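PDB 4ZTK: cell division protein FtsI/penicillin binding protein 2 from Legionella pneumophila subsp. pneumophila ATCC 43290, which probably cross-links peptidoglycan at the division septum as a penicillin-binding D,D-transpeptidase. Local coordinates for residues E190-I193 and K194-I198. Numbering follows the deposited sequence.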
loop_
_atom_site.group_PDB
_atom_site.type_symbol
_atom_site.label_atom_id
_atom_site.label_comp_id
_atom_site.label_asym_id
_atom_site.label_seq_id
_atom_site.Cartn_x
_atom_site.Cartn_y
_atom_site.Cartn_z
ATOM N N GLU A 190 -6.033 8.259 -0.877
ATOM C CA GLU A 190 -6.505 8.581 0.469
ATOM C C GLU A 190 -7.038 7.373 1.247
ATOM O O GLU A 190 -6.711 7.193 2.419
ATOM C CB GLU A 190 -7.579 9.672 0.412
ATOM C CG GLU A 190 -8.050 10.146 1.784
ATOM C CD GLU A 190 -8.998 11.337 1.710
ATOM O OE1 GLU A 190 -8.952 12.195 2.619
ATOM O OE2 GLU A 190 -9.790 11.414 0.747
ATOM N N SER A 191 -7.865 6.551 0.612
ATOM C CA SER A 191 -8.466 5.433 1.334
ATOM C C SER A 191 -7.419 4.363 1.618
ATOM O O SER A 191 -7.411 3.760 2.690
ATOM C CB SER A 191 -9.659 4.847 0.570
ATOM O OG SER A 191 -9.237 4.039 -0.518
ATOM N N LEU A 192 -6.519 4.146 0.664
ATOM C CA LEU A 192 -5.501 3.111 0.817
ATOM C C LEU A 192 -4.502 3.441 1.928
ATOM O O LEU A 192 -4.173 2.583 2.752
ATOM C CB LEU A 192 -4.777 2.847 -0.507
ATOM C CG LEU A 192 -3.776 1.685 -0.491
ATOM C CD1 LEU A 192 -4.438 0.375 -0.029
ATOM C CD2 LEU A 192 -3.114 1.503 -1.859
ATOM N N ILE A 193 -4.028 4.683 1.964
ATOM C CA ILE A 193 -3.063 5.065 2.987
ATOM C C ILE A 193 -3.720 5.092 4.371
ATOM O O ILE A 193 -3.071 4.825 5.387
ATOM C CB ILE A 193 -2.343 6.406 2.656
ATOM C CG1 ILE A 193 -1.090 6.574 3.525
ATOM C CG2 ILE A 193 -3.289 7.596 2.808
ATOM C CD1 ILE A 193 -0.253 7.809 3.188
ATOM N N LYS A 194 -5.017 5.386 4.411
ATOM C CA LYS A 194 -5.735 5.372 5.681
ATOM C C LYS A 194 -5.864 3.945 6.214
ATOM O O LYS A 194 -5.807 3.718 7.425
ATOM C CB LYS A 194 -7.107 6.047 5.553
ATOM C CG LYS A 194 -7.037 7.575 5.540
ATOM C CD LYS A 194 -8.413 8.202 5.360
ATOM C CE LYS A 194 -8.336 9.725 5.362
ATOM N NZ LYS A 194 -8.047 10.289 6.714
ATOM N N SER A 195 -6.025 2.986 5.308
ATOM C CA SER A 195 -6.052 1.582 5.697
ATOM C C SER A 195 -4.706 1.164 6.286
ATOM O O SER A 195 -4.651 0.477 7.307
ATOM C CB SER A 195 -6.422 0.698 4.506
ATOM O OG SER A 195 -7.737 1.001 4.065
ATOM N N TYR A 196 -3.618 1.585 5.650
ATOM C CA TYR A 196 -2.296 1.302 6.198
ATOM C C TYR A 196 -2.055 2.042 7.519
ATOM O O TYR A 196 -1.338 1.553 8.392
ATOM C CB TYR A 196 -1.191 1.585 5.172
ATOM C CG TYR A 196 -0.905 0.370 4.326
ATOM C CD1 TYR A 196 -1.637 0.110 3.180
ATOM C CD2 TYR A 196 0.068 -0.541 4.701
ATOM C CE1 TYR A 196 -1.393 -1.020 2.416
ATOM C CE2 TYR A 196 0.318 -1.671 3.951
ATOM C CZ TYR A 196 -0.419 -1.906 2.812
ATOM O OH TYR A 196 -0.176 -3.028 2.060
ATOM N N ALA A 197 -2.684 3.202 7.674
ATOM C CA ALA A 197 -2.564 3.959 8.916
ATOM C C ALA A 197 -3.119 3.156 10.091
ATOM O O ALA A 197 -2.633 3.270 11.215
ATOM C CB ALA A 197 -3.262 5.305 8.801
ATOM N N ILE A 198 -4.123 2.329 9.824
ATOM C CA ILE A 198 -4.695 1.484 10.865
ATOM C C ILE A 198 -3.652 0.494 11.393
ATOM O O ILE A 198 -3.510 0.309 12.603
ATOM C CB ILE A 198 -5.949 0.742 10.369
ATOM C CG1 ILE A 198 -7.057 1.752 10.047
ATOM C CG2 ILE A 198 -6.426 -0.261 11.415
ATOM C CD1 ILE A 198 -8.348 1.126 9.554
HETATM O O HOH W 1 -8.580 1.330 1.301
#
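Lys-194 lies back along Glu-190, one turn earlier in the alpha-helix 189-200 of this penicillin-binding transpeptidase domain. With CG set beside its own backbone N (chi1 -78°), the lysine chain runs toward the start of the helix. CB touches the Glu-190 carbonyl oxygen, Lys-194 CG comes to 3.2 Å from Glu-190 O, and CD passes it before reaching the glutamate chain. There Lys-194 CE rests 3.6 Å from Glu-190 CG, the two chains running alongside each other in a common direction. A bend at chi4 (-72°) then turns NZ off the line, and it bonds to Gly-54 O; Lys-194 NZ stays 4.6 Å from Glu-190 OE1, which accepts from Asp-16 N. The pair is thus joined by its methylenes, with an attraction between the charges probably only adding to it. The same Glu-190 O takes the Lys-194 N-H, one of four successive i to i+4 backbone bonds joining 190-193 to 194-198; the shortest, from Ala-197 N to Ile-193 O, is 2.8 Å.

On the buried flank, Leu-192 and Ile-193 pack on strand 274-281 of the central antiparallel sheet. Tyr-196 presents a ring edge to Leu-192 O, and its CE1 lies 4.1 Å from Leu-192 CD1. Its hydroxyl is hydrogen-bonded to Thr-81 O, beside Ser-80, the presumed nucleophile of the SxxK motif, and its ring meets Phe-85 edge to face. Ser-195 OG is hydrogen-bonded to Phe-158 O and accepts from a water at 2.9 Å; that water also makes a weak, 3.3 Å bond with Ser-191 OG, whose main partner is Thr-188 N.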